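Local structure of starch synthase I (Hordeum vulgare, 4HLN) at residues G233-Q236 with F237-T240; G374-G377 with L378-L382; P480-E483 with G484-R487; G502-V505 with P506-H509; W611-A614 with A615-E619. The protein belongs to the plant starch synthases, glycosyltransferases of the GT-B type in which two Rossmann-like domains face each other. All blocks are in the same frame, centred on the assembly; numbering follows the deposited sequence.

Contact 1. Residues G233-Q236 with F237-T240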
loop_
_atom_site.group_PDB
_atom_site.type_symbol
_atom_site.label_atom_id
_atom_site.label_comp_id
_atom_site.label_asym_id
_atom_site.label_seq_id
_atom_site.Cartn_x
_atom_site.Cartn_y
_atom_site.Cartn_z
ATOM N N GLY A 233 -11.804 -16.628 16.652
ATOM C CA GLY A 233 -12.515 -15.931 17.707
ATOM C C GLY A 233 -11.632 -15.107 18.630
ATOM O O GLY A 233 -12.066 -14.099 19.180
ATOM N N ASP A 234 -10.384 -15.516 18.803
ATOM C CA ASP A 234 -9.537 -14.859 19.787
ATOM C C ASP A 234 -8.613 -13.779 19.212
ATOM O O ASP A 234 -7.803 -13.213 19.932
ATOM C CB ASP A 234 -8.743 -15.890 20.590
ATOM C CG ASP A 234 -7.739 -16.627 19.750
ATOM O OD1 ASP A 234 -7.870 -16.573 18.504
ATOM O OD2 ASP A 234 -6.829 -17.263 20.333
ATOM N N ASN A 235 -8.749 -13.485 17.926
ATOM C CA ASN A 235 -7.988 -12.406 17.316
ATOM C C ASN A 235 -7.857 -11.162 18.189
ATOM O O ASN A 235 -6.743 -10.707 18.489
ATOM C CB ASN A 235 -8.601 -12.012 15.974
ATOM C CG ASN A 235 -8.058 -12.835 14.836
ATOM O OD1 ASN A 235 -7.087 -13.561 15.009
ATOM N ND2 ASN A 235 -8.678 -12.730 13.669
ATOM N N GLN A 236 -8.991 -10.602 18.590
ATOM C CA GLN A 236 -8.959 -9.385 19.376
ATOM C C GLN A 236 -7.971 -9.537 20.530
ATOM O O GLN A 236 -7.186 -8.648 20.800
ATOM C CB GLN A 236 -10.341 -9.039 19.898
ATOM C CG GLN A 236 -10.372 -7.756 20.714
ATOM C CD GLN A 236 -11.667 -7.588 21.486
ATOM O OE1 GLN A 236 -12.046 -8.458 22.280
ATOM N NE2 GLN A 236 -12.363 -6.468 21.252
ATOM N N PHE A 237 -7.999 -10.687 21.182
ATOM C CA PHE A 237 -7.074 -10.983 22.255
ATOM C C PHE A 237 -5.613 -11.061 21.778
ATOM O O PHE A 237 -4.701 -10.493 22.413
ATOM C CB PHE A 237 -7.501 -12.284 22.946
ATOM C CG PHE A 237 -6.447 -12.888 23.822
ATOM C CD1 PHE A 237 -6.030 -12.245 24.981
ATOM C CD2 PHE A 237 -5.867 -14.104 23.488
ATOM C CE1 PHE A 237 -5.045 -12.809 25.795
ATOM C CE2 PHE A 237 -4.881 -14.677 24.300
ATOM C CZ PHE A 237 -4.469 -14.035 25.453
ATOM N N ARG A 238 -5.390 -11.768 20.672
ATOM C CA ARG A 238 -4.036 -11.975 20.158
ATOM C C ARG A 238 -3.381 -10.635 19.862
ATOM O O ARG A 238 -2.235 -10.395 20.232
ATOM C CB ARG A 238 -4.031 -12.809 18.869
ATOM C CG ARG A 238 -4.456 -14.260 19.010
ATOM C CD ARG A 238 -4.990 -14.775 17.683
ATOM N NE ARG A 238 -4.015 -15.545 16.925
ATOM C CZ ARG A 238 -3.864 -15.469 15.607
ATOM N NH1 ARG A 238 -4.618 -14.638 14.913
ATOM N NH2 ARG A 238 -2.954 -16.214 14.982
ATOM N N TYR A 239 -4.120 -9.759 19.195
ATOM C CA TYR A 239 -3.539 -8.517 18.723
ATOM C C TYR A 239 -3.496 -7.423 19.787
ATOM O O TYR A 239 -2.707 -6.488 19.706
ATOM C CB TYR A 239 -4.181 -8.107 17.401
ATOM C CG TYR A 239 -3.799 -9.111 16.359
ATOM C CD1 TYR A 239 -4.714 -10.031 15.871
ATOM C CD2 TYR A 239 -2.477 -9.199 15.922
ATOM C CE1 TYR A 239 -4.326 -10.992 14.928
ATOM C CE2 TYR A 239 -2.083 -10.131 14.989
ATOM C CZ TYR A 239 -3.009 -11.028 14.487
ATOM O OH TYR A 239 -2.590 -11.958 13.555
ATOM N N THR A 240 -4.319 -7.591 20.810
ATOM C CA THR A 240 -4.178 -6.842 22.050
ATOM C C THR A 240 -2.800 -7.114 22.680
ATOM O O THR A 240 -2.113 -6.183 23.113
ATOM C CB THR A 240 -5.327 -7.204 23.030
ATOM O OG1 THR A 240 -6.560 -6.726 22.489
ATOM C CG2 THR A 240 -5.142 -6.570 24.400
#
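The carbonyl of Q236 and the side chain of T240 form the tight side of this first turn of helix 235-252. T240 OG1 donates to Q236 O at 2.6 Å, and T240 N donates to the same oxygen at 3.1 Å. The two donors come from opposite faces of the carbonyl plane, so the carbonyl oxygen of the buried Q236 is gripped twice. The hydroxyl gets there because OG1 lies beside its own backbone N (chi1 -67°), leaning back over the preceding turn. Threonine suits the place: its hydroxyl is satisfied within the helix, while its side chain packs on F192, L316 and F347. The Q236 chain runs extended the other way and its NE2 reaches T312.

The looser part involves the partly exposed D234 and N235, set against the buried R238 and Y239. D234 crosses the aliphatic part of R238, its OD1 3.5 Å from R238 CD, but no N-H of R238 is directed at that oxygen; its salt bridge is with R220. N235 holds R238 more firmly: amide and guanidinium lie side by side, nearly coplanar, and R238 NH1 gives a bent bond (134° at the hydrogen) to N235 OD1 at 2.7 Å. Backbone carbonyls of F229 and S217 hold the arginine further. Y239, whose hydroxyl bonds to Y168, runs alongside N235.

The backbone bonds R238 N to D234 O and Y239 N to N235 O, at 2.9 Å each, start the helical pattern. The whole is the opening turn of an alpha helix in the N-terminal Rossmann-like domain, with an i to i+4 threonine hydroxyl-carbonyl bond.

Contact 2. Residues G374-G377 with L378-L382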
loop_
_atom_site.group_PDB
_atom_site.type_symbol
_atom_site.label_atom_id
_atom_site.label_comp_id
_atom_site.label_asym_id
_atom_site.label_seq_id
_atom_site.Cartn_x
_atom_site.Cartn_y
_atom_site.Cartn_z
ATOM N N GLY A 374 -15.263 1.318 3.422
ATOM C CA GLY A 374 -15.131 1.330 4.862
ATOM C C GLY A 374 -16.336 1.886 5.578
ATOM O O GLY A 374 -16.396 1.888 6.806
ATOM N N GLY A 375 -17.308 2.355 4.811
ATOM C CA GLY A 375 -18.538 2.828 5.400
ATOM C C GLY A 375 -18.496 4.314 5.630
ATOM O O GLY A 375 -17.434 4.891 5.822
ATOM N N GLN A 376 -19.662 4.937 5.607
ATOM C CA GLN A 376 -19.737 6.376 5.756
ATOM C C GLN A 376 -19.247 6.869 7.114
ATOM O O GLN A 376 -18.680 7.961 7.208
ATOM C CB GLN A 376 -21.160 6.841 5.523
ATOM C CG GLN A 376 -21.290 8.324 5.329
ATOM C CD GLN A 376 -22.728 8.736 5.096
ATOM O OE1 GLN A 376 -23.325 9.431 5.927
ATOM N NE2 GLN A 376 -23.301 8.304 3.962
ATOM N N GLY A 377 -19.472 6.079 8.162
ATOM C CA GLY A 377 -19.112 6.493 9.511
ATOM C C GLY A 377 -17.617 6.750 9.582
ATOM O O GLY A 377 -17.149 7.811 10.016
ATOM N N LEU A 378 -16.861 5.764 9.125
ATOM C CA LEU A 378 -15.422 5.856 9.141
ATOM C C LEU A 378 -14.936 6.980 8.236
ATOM O O LEU A 378 -13.976 7.663 8.554
ATOM C CB LEU A 378 -14.801 4.530 8.697
ATOM C CG LEU A 378 -13.287 4.458 8.947
ATOM C CD1 LEU A 378 -12.969 4.718 10.415
ATOM C CD2 LEU A 378 -12.726 3.121 8.517
ATOM N N ASN A 379 -15.593 7.163 7.101
ATOM C CA ASN A 379 -15.171 8.184 6.160
ATOM C C ASN A 379 -15.253 9.599 6.752
ATOM O O ASN A 379 -14.348 10.415 6.580
ATOM C CB ASN A 379 -15.981 8.082 4.877
ATOM C CG ASN A 379 -15.299 8.754 3.707
ATOM O OD1 ASN A 379 -14.365 9.538 3.882
ATOM N ND2 ASN A 379 -15.762 8.447 2.498
ATOM N N GLU A 380 -16.336 9.890 7.452
ATOM C CA GLU A 380 -16.478 11.191 8.076
ATOM C C GLU A 380 -15.433 11.389 9.170
ATOM O O GLU A 380 -14.906 12.486 9.368
ATOM C CB GLU A 380 -17.895 11.367 8.609
ATOM C CG GLU A 380 -18.861 11.817 7.532
ATOM C CD GLU A 380 -20.252 11.245 7.714
ATOM O OE1 GLU A 380 -21.116 11.507 6.847
ATOM O OE2 GLU A 380 -20.476 10.532 8.719
ATOM N N LEU A 381 -15.124 10.307 9.867
ATOM C CA LEU A 381 -14.096 10.328 10.893
ATOM C C LEU A 381 -12.748 10.707 10.288
ATOM O O LEU A 381 -12.091 11.628 10.750
ATOM C CB LEU A 381 -14.002 8.957 11.537
ATOM C CG LEU A 381 -13.410 8.973 12.934
ATOM C CD1 LEU A 381 -14.169 9.972 13.779
ATOM C CD2 LEU A 381 -13.501 7.589 13.523
ATOM N N LEU A 382 -12.347 9.982 9.250
ATOM C CA LEU A 382 -11.145 10.300 8.507
ATOM C C LEU A 382 -11.099 11.750 8.072
ATOM O O LEU A 382 -10.108 12.440 8.312
ATOM C CB LEU A 382 -11.021 9.424 7.268
ATOM C CG LEU A 382 -10.678 7.956 7.498
ATOM C CD1 LEU A 382 -10.583 7.238 6.170
ATOM C CD2 LEU A 382 -9.393 7.796 8.274
HETATM O O HOH W 1 -17.948 3.027 8.734
#
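G374 and L378 meet at the junction leading into helix 376-384, where a water joins their backbones. The water donates to G374 O at 2.7 Å and accepts from L378 N at 3.0 Å, serving an N-H of the new helix's first turn. G374 O is also reached by Q305 NE2. The same oxygen lies 3.6 Å from L378 CB, a plain van der Waals approach; beyond it the leucine side chain runs on to an apolar contact with L302.

Direct backbone bonds take over from G375, the N-cap residue. N379 N donates to G375 O at 3.2 Å, followed by E380 N to Q376 O at 3.0 Å and L381 N to G377 O at 3.2 Å. The positive phi of G375 (94°) suits glycine, which has no CB to press on the carbonyl oxygen before it.

Side-chain contact is slight on the exposed flank, where the extended Q376 chain crosses that of E380 and Q376 CG comes 3.5 Å from E380 OE1. The buried N379 rests its CB 3.6 Å from Q376 O while its amide turns to T371 in the preceding helix.

Chemically, this is a joint made mostly by main chain and solvent: G375, at a positive phi, lets the chain leave one helical run and start the next, and a bound water bridges G374 O and an N-H in the first turn of the next helix.

Contact 3. Residues P480-E483 with G484-R487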
loop_
_atom_site.group_PDB
_atom_site.type_symbol
_atom_site.label_atom_id
_atom_site.label_comp_id
_atom_site.label_asym_id
_atom_site.label_seq_id
_atom_site.Cartn_x
_atom_site.Cartn_y
_atom_site.Cartn_z
ATOM N N PRO A 480 -10.169 -19.145 -14.464
ATOM C CA PRO A 480 -10.507 -19.937 -15.653
ATOM C C PRO A 480 -11.689 -19.421 -16.481
ATOM O O PRO A 480 -11.635 -19.528 -17.709
ATOM C CB PRO A 480 -10.802 -21.312 -15.067
ATOM C CG PRO A 480 -9.881 -21.388 -13.893
ATOM C CD PRO A 480 -9.882 -20.004 -13.302
ATOM N N VAL A 481 -12.723 -18.872 -15.852
ATOM C CA VAL A 481 -13.853 -18.342 -16.625
ATOM C C VAL A 481 -13.493 -17.044 -17.363
ATOM O O VAL A 481 -13.942 -16.806 -18.484
ATOM C CB VAL A 481 -15.137 -18.139 -15.763
ATOM C CG1 VAL A 481 -14.862 -17.223 -14.574
ATOM C CG2 VAL A 481 -16.269 -17.577 -16.615
ATOM N N PHE A 482 -12.679 -16.207 -16.729
ATOM C CA PHE A 482 -12.214 -14.980 -17.362
ATOM C C PHE A 482 -11.106 -15.288 -18.382
ATOM O O PHE A 482 -11.057 -14.706 -19.475
ATOM C CB PHE A 482 -11.726 -13.984 -16.305
ATOM C CG PHE A 482 -11.439 -12.622 -16.858
ATOM C CD1 PHE A 482 -12.453 -11.685 -16.988
ATOM C CD2 PHE A 482 -10.163 -12.283 -17.273
ATOM C CE1 PHE A 482 -12.199 -10.430 -17.515
ATOM C CE2 PHE A 482 -9.902 -11.031 -17.799
ATOM C CZ PHE A 482 -10.919 -10.103 -17.918
ATOM N N GLU A 483 -10.224 -16.212 -18.015
ATOM C CA GLU A 483 -9.216 -16.707 -18.930
ATOM C C GLU A 483 -9.888 -17.178 -20.204
ATOM O O GLU A 483 -9.440 -16.859 -21.315
ATOM C CB GLU A 483 -8.433 -17.855 -18.295
ATOM C CG GLU A 483 -7.551 -17.425 -17.127
ATOM C CD GLU A 483 -6.795 -18.590 -16.504
ATOM O OE1 GLU A 483 -6.836 -19.705 -17.078
ATOM O OE2 GLU A 483 -6.162 -18.390 -15.444
ATOM N N GLY A 484 -10.969 -17.935 -20.038
ATOM C CA GLY A 484 -11.717 -18.444 -21.173
ATOM C C GLY A 484 -12.216 -17.291 -22.012
ATOM O O GLY A 484 -12.296 -17.373 -23.245
ATOM N N TRP A 485 -12.542 -16.199 -21.329
ATOM C CA TRP A 485 -13.091 -15.029 -21.990
ATOM C C TRP A 485 -12.012 -14.305 -22.779
ATOM O O TRP A 485 -12.253 -13.795 -23.873
ATOM C CB TRP A 485 -13.724 -14.087 -20.973
ATOM C CG TRP A 485 -14.078 -12.790 -21.582
ATOM C CD1 TRP A 485 -15.244 -12.472 -22.202
ATOM C CD2 TRP A 485 -13.248 -11.626 -21.662
ATOM N NE1 TRP A 485 -15.204 -11.175 -22.654
ATOM C CE2 TRP A 485 -13.989 -10.632 -22.334
ATOM C CE3 TRP A 485 -11.958 -11.326 -21.223
ATOM C CZ2 TRP A 485 -13.482 -9.356 -22.581
ATOM C CZ3 TRP A 485 -11.453 -10.053 -21.465
ATOM C CH2 TRP A 485 -12.213 -9.086 -22.142
ATOM N N MET A 486 -10.811 -14.260 -22.220
ATOM C CA MET A 486 -9.677 -13.728 -22.960
ATOM C C MET A 486 -9.543 -14.428 -24.312
ATOM O O MET A 486 -9.387 -13.771 -25.346
ATOM C CB MET A 486 -8.389 -13.857 -22.144
ATOM C CG MET A 486 -8.341 -12.929 -20.940
ATOM S SD MET A 486 -6.963 -13.226 -19.821
ATOM C CE MET A 486 -5.558 -12.781 -20.844
ATOM N N ARG A 487 -9.626 -15.757 -24.306
ATOM C CA ARG A 487 -9.472 -16.529 -25.542
ATOM C C ARG A 487 -10.524 -16.201 -26.607
ATOM O O ARG A 487 -10.192 -16.015 -27.778
ATOM C CB ARG A 487 -9.430 -18.031 -25.249
ATOM C CG ARG A 487 -8.281 -18.442 -24.332
ATOM C CD ARG A 487 -8.251 -19.949 -24.084
ATOM N NE ARG A 487 -9.217 -20.364 -23.066
ATOM C CZ ARG A 487 -8.914 -20.565 -21.784
ATOM N NH1 ARG A 487 -7.665 -20.393 -21.361
ATOM N NH2 ARG A 487 -9.858 -20.939 -20.925
#
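F482 and W485 lie side by side on helix 480-492, pointing the same way, with their rings leaning together rather than stacking squarely. The planes of the phenyl and the indole six-membered ring are 34° apart and the centroids 4.9 Å. W485 CE3 sits over one face of F482, toward its rim, and the nearest pair is F482 CZ to W485 CZ3 at 3.6 Å. Both side chains leave the helix with CG anti to the backbone N (chi1 -171° for F482, 170° for W485), which brings residues three apart together. Large flat groups suit this flank, which helix 455-466 covers through K459 and I462.

M486 crosses F482 obliquely. Its CG is 4.0 Å from F482 CE2, and its SD lies 5.2 Å from the F482 centroid, well off the ring normal, a Met-aromatic contact. The flexible M486 also packs on M474 and V501 of the sheet, and F482 shares the contact with M474.

On the outer flank R487 folds back, its guanidinium lying flat against the backbone: E483 O stands 3.8 Å above the guanidinium plane, over its centre, so no N-H points at it. That carbonyl instead accepts from R487 N at 3.2 Å. E483 OE1 and R487 NH1 are 4.4 Å apart, beyond salt-bridge distance, so any attraction is probably only a diffuse one. E483 OE2 turns to S477 OG and G478 N, gripping the loop before the helix.

Such a helix, apolar on one flank and polar on the other, is characteristic of a beta-alpha-beta crossover, here from strand 471-476 to strand 497-501 in the C-terminal Rossmann-like domain.

Contact 4. Residues G502-V505 with P506-H509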
loop_
_atom_site.group_PDB
_atom_site.type_symbol
_atom_site.label_atom_id
_atom_site.label_comp_id
_atom_site.label_asym_id
_atom_site.label_seq_id
_atom_site.Cartn_x
_atom_site.Cartn_y
_atom_site.Cartn_z
ATOM N N GLY A 502 -1.332 -16.707 -18.172
ATOM C CA GLY A 502 -0.279 -17.278 -17.362
ATOM C C GLY A 502 0.449 -16.118 -16.727
ATOM O O GLY A 502 -0.026 -14.978 -16.769
ATOM N N PHE A 503 1.590 -16.391 -16.120
ATOM C CA PHE A 503 2.485 -15.293 -15.853
ATOM C C PHE A 503 3.877 -15.501 -16.419
ATOM O O PHE A 503 4.235 -16.593 -16.852
ATOM C CB PHE A 503 2.523 -14.880 -14.386
ATOM C CG PHE A 503 2.725 -13.397 -14.212
ATOM C CD1 PHE A 503 1.693 -12.504 -14.521
ATOM C CD2 PHE A 503 3.950 -12.884 -13.796
ATOM C CE1 PHE A 503 1.869 -11.132 -14.388
ATOM C CE2 PHE A 503 4.133 -11.512 -13.661
ATOM C CZ PHE A 503 3.090 -10.636 -13.956
ATOM N N SER A 504 4.636 -14.415 -16.433
ATOM C CA SER A 504 5.975 -14.382 -16.973
ATOM C C SER A 504 6.521 -13.022 -16.631
ATOM O O SER A 504 5.987 -12.002 -17.068
ATOM C CB SER A 504 5.949 -14.519 -18.495
ATOM O OG SER A 504 7.239 -14.271 -19.041
ATOM N N VAL A 505 7.577 -12.979 -15.839
ATOM C CA VAL A 505 8.132 -11.679 -15.522
ATOM C C VAL A 505 8.819 -11.107 -16.764
ATOM O O VAL A 505 8.730 -9.914 -17.031
ATOM C CB VAL A 505 9.008 -11.710 -14.228
ATOM C CG1 VAL A 505 8.975 -13.114 -13.609
ATOM C CG2 VAL A 505 10.450 -11.209 -14.477
ATOM N N PRO A 506 9.468 -11.963 -17.558
ATOM C CA PRO A 506 10.093 -11.424 -18.774
ATOM C C PRO A 506 9.084 -10.801 -19.740
ATOM O O PRO A 506 9.356 -9.739 -20.319
ATOM C CB PRO A 506 10.746 -12.658 -19.396
ATOM C CG PRO A 506 11.087 -13.514 -18.196
ATOM C CD PRO A 506 9.908 -13.341 -17.274
ATOM N N VAL A 507 7.931 -11.443 -19.908
ATOM C CA VAL A 507 6.924 -10.907 -20.814
ATOM C C VAL A 507 6.278 -9.638 -20.264
ATOM O O VAL A 507 5.916 -8.729 -21.018
ATOM C CB VAL A 507 5.849 -11.946 -21.169
ATOM C CG1 VAL A 507 4.712 -11.286 -21.937
ATOM C CG2 VAL A 507 6.460 -13.081 -22.002
ATOM N N SER A 508 6.145 -9.562 -18.946
ATOM C CA SER A 508 5.573 -8.373 -18.346
ATOM C C SER A 508 6.512 -7.171 -18.518
ATOM O O SER A 508 6.053 -6.037 -18.704
ATOM C CB SER A 508 5.215 -8.613 -16.880
ATOM O OG SER A 508 6.369 -8.908 -16.124
ATOM N N HIS A 509 7.820 -7.417 -18.482
ATOM C CA HIS A 509 8.792 -6.343 -18.706
ATOM C C HIS A 509 8.654 -5.824 -20.140
ATOM O O HIS A 509 8.637 -4.615 -20.376
ATOM C CB HIS A 509 10.235 -6.816 -18.446
ATOM C CG HIS A 509 10.630 -6.824 -16.996
ATOM N ND1 HIS A 509 11.581 -5.972 -16.479
ATOM C CD2 HIS A 509 10.210 -7.587 -15.958
ATOM C CE1 HIS A 509 11.718 -6.195 -15.184
ATOM N NE2 HIS A 509 10.901 -7.175 -14.843
#
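S504 sets its OG anti to the backbone N (chi1 171°), which swings the hydroxyl forward to V507, whereas S508 tucks its OG between its backbone N and carbonyl carbon (chi1 63°), facing back to V505. The first gives the capping bond: V507 N donates to S504 OG at 3.0 Å, nearly straight at 160°. V507 CG2 packs 3.3 Å from the same oxygen.

The second makes V505 O a shared acceptor. S508 OG donates to it at 2.7 Å and H509 N at 3.0 Å, both from the same face of its plane. The H509 ring turns its edge to that oxygen, while its ND1 bonds to D406 and its face stacks on W401.

P506 follows comfortably, since the first turn of a helix has N-H groups without helical acceptors and proline has none to lose; V505 CG2 touches P506 CD at 3.6 Å. F503 reaches over to S508, with F503 CZ 4.1 Å from S508 CB, and both pack on L475 and I446 of the sheet.

This is a serine N-cap opening helix 505-514 after the short loop that follows strand 497-501, a strand-to-helix turn of the Rossmann-like fold.

Contact 5. Residues W611-A614 with A615-E619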
loop_
_atom_site.group_PDB
_atom_site.type_symbol
_atom_site.label_atom_id
_atom_site.label_comp_id
_atom_site.label_asym_id
_atom_site.label_seq_id
_atom_site.Cartn_x
_atom_site.Cartn_y
_atom_site.Cartn_z
ATOM N N TRP A 611 12.768 3.793 -3.293
ATOM C CA TRP A 611 12.419 3.778 -1.893
ATOM C C TRP A 611 13.037 4.937 -1.120
ATOM O O TRP A 611 12.470 5.397 -0.134
ATOM C CB TRP A 611 12.809 2.437 -1.286
ATOM C CG TRP A 611 11.822 1.385 -1.645
ATOM C CD1 TRP A 611 11.964 0.413 -2.586
ATOM C CD2 TRP A 611 10.509 1.220 -1.090
ATOM N NE1 TRP A 611 10.836 -0.366 -2.632
ATOM C CE2 TRP A 611 9.921 0.115 -1.734
ATOM C CE3 TRP A 611 9.780 1.894 -0.098
ATOM C CZ2 TRP A 611 8.638 -0.336 -1.430
ATOM C CZ3 TRP A 611 8.507 1.451 0.202
ATOM C CH2 TRP A 611 7.947 0.341 -0.463
ATOM N N ASP A 612 14.194 5.415 -1.558
ATOM C CA ASP A 612 14.787 6.582 -0.915
ATOM C C ASP A 612 13.830 7.746 -1.007
ATOM O O ASP A 612 13.608 8.465 -0.028
ATOM C CB ASP A 612 16.124 6.964 -1.551
ATOM C CG ASP A 612 17.303 6.403 -0.791
ATOM O OD1 ASP A 612 17.210 6.279 0.455
ATOM O OD2 ASP A 612 18.322 6.078 -1.444
ATOM N N HIS A 613 13.267 7.932 -2.191
ATOM C CA HIS A 613 12.366 9.038 -2.392
ATOM C C HIS A 613 11.153 8.816 -1.500
ATOM O O HIS A 613 10.651 9.744 -0.867
ATOM C CB HIS A 613 11.959 9.128 -3.853
ATOM C CG HIS A 613 11.083 10.300 -4.155
ATOM N ND1 HIS A 613 9.708 10.235 -4.085
ATOM C CD2 HIS A 613 11.386 11.569 -4.519
ATOM C CE1 HIS A 613 9.199 11.413 -4.400
ATOM N NE2 HIS A 613 10.195 12.239 -4.670
ATOM N N ALA A 614 10.702 7.569 -1.441
ATOM C CA ALA A 614 9.556 7.229 -0.624
ATOM C C ALA A 614 9.833 7.491 0.857
ATOM O O ALA A 614 9.015 8.099 1.549
ATOM C CB ALA A 614 9.169 5.779 -0.852
ATOM N N ALA A 615 10.984 7.028 1.345
ATOM C CA ALA A 615 11.339 7.194 2.755
ATOM C C ALA A 615 11.488 8.672 3.114
ATOM O O ALA A 615 11.155 9.093 4.219
ATOM C CB ALA A 615 12.599 6.441 3.081
ATOM N N GLU A 616 11.982 9.455 2.165
ATOM C CA GLU A 616 12.071 10.893 2.326
ATOM C C GLU A 616 10.690 11.468 2.678
ATOM O O GLU A 616 10.562 12.278 3.604
ATOM C CB GLU A 616 12.581 11.489 1.025
ATOM C CG GLU A 616 13.271 12.804 1.141
ATOM C CD GLU A 616 14.078 13.105 -0.112
ATOM O OE1 GLU A 616 14.098 12.247 -1.029
ATOM O OE2 GLU A 616 14.694 14.190 -0.179
ATOM N N GLN A 617 9.659 11.035 1.950
ATOM C CA GLN A 617 8.292 11.493 2.196
ATOM C C GLN A 617 7.847 11.158 3.625
ATOM O O GLN A 617 7.394 12.025 4.378
ATOM C CB GLN A 617 7.321 10.846 1.216
ATOM C CG GLN A 617 7.799 10.799 -0.205
ATOM C CD GLN A 617 7.949 12.168 -0.786
ATOM O OE1 GLN A 617 6.965 12.884 -0.958
ATOM N NE2 GLN A 617 9.186 12.556 -1.090
ATOM N N TYR A 618 7.963 9.891 4.001
ATOM C CA TYR A 618 7.579 9.506 5.346
ATOM C C TYR A 618 8.361 10.319 6.372
ATOM O O TYR A 618 7.841 10.651 7.438
ATOM C CB TYR A 618 7.763 8.000 5.556
ATOM C CG TYR A 618 6.735 7.176 4.814
ATOM C CD1 TYR A 618 5.501 6.885 5.393
ATOM C CD2 TYR A 618 6.985 6.703 3.534
ATOM C CE1 TYR A 618 4.545 6.145 4.717
ATOM C CE2 TYR A 618 6.035 5.962 2.849
ATOM C CZ TYR A 618 4.814 5.685 3.446
ATOM O OH TYR A 618 3.861 4.942 2.773
ATOM N N GLU A 619 9.609 10.642 6.046
ATOM C CA GLU A 619 10.459 11.377 6.974
ATOM C C GLU A 619 9.870 12.753 7.246
ATOM O O GLU A 619 9.832 13.212 8.385
ATOM C CB GLU A 619 11.860 11.514 6.406
ATOM C CG GLU A 619 12.760 10.316 6.635
ATOM C CD GLU A 619 14.016 10.384 5.777
ATOM O OE1 GLU A 619 14.241 11.442 5.139
ATOM O OE2 GLU A 619 14.764 9.382 5.726
#
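Regular alpha-helical bonds run through 611-619, with A615 N donating to W611 O at 2.7 Å, E616 N to D612 O at 2.9 Å and Y618 N to A614 O at 3.2 Å.

The distinctive side-chain feature is Q617 folded back over H613. A bend in the glutamine chain (chi2 -65°) lays its amide almost parallel to the imidazole, the planes 8° apart, with Q617 NE2 over one face toward the rim and 3.5 Å from H613 CE1. The amide N-H points along its own plane to the backbone instead of at the ring: Q617 NE2 donates to H613 O at 3.2 Å. Q617 N reaches that oxygen at 3.3 Å from the other face of the carbonyl plane. Glutamine is long enough to curl back in this way and carries the N-H needed, so one bond fixes the amide flat against the ring.

Within the turn, A615 CB lies 3.4 Å from W611 O, and Y618 turns its ring edge toward A614 O, with Y618 CD2 3.2 Å from that oxygen.

Helix 150-156 covers the buried side: A615, small and buried, packs against its L154, while A153 meets W611 and L150 meets Y618. R157, just past that helix, takes salt bridges from D612 and E619, while Y618 OH bonds to V393 N, shortly after the edge strand 389-391 of the large mixed sheet.

How the contacts relate
Each contact is a single local turn, and the five follow one another along the chain without nesting or crossing. Contact 1 opens helix 235-252 and contact 2 leads into helix 376-384, both in the N-terminal domain, their centres about 24 Å apart; helix 347-354 touches side chains of each. The chain then enters the C-terminal domain, where contact 3 lies on the crossover helix 480-492 and contact 4 starts the next helix after strand 497-501. These two come within about 6 Å at their nearest atoms. Contact 5, on the last helix, brings the chain back to helix 150-156 and the loop after strand 389-391, tying the C-terminal end to the first domain.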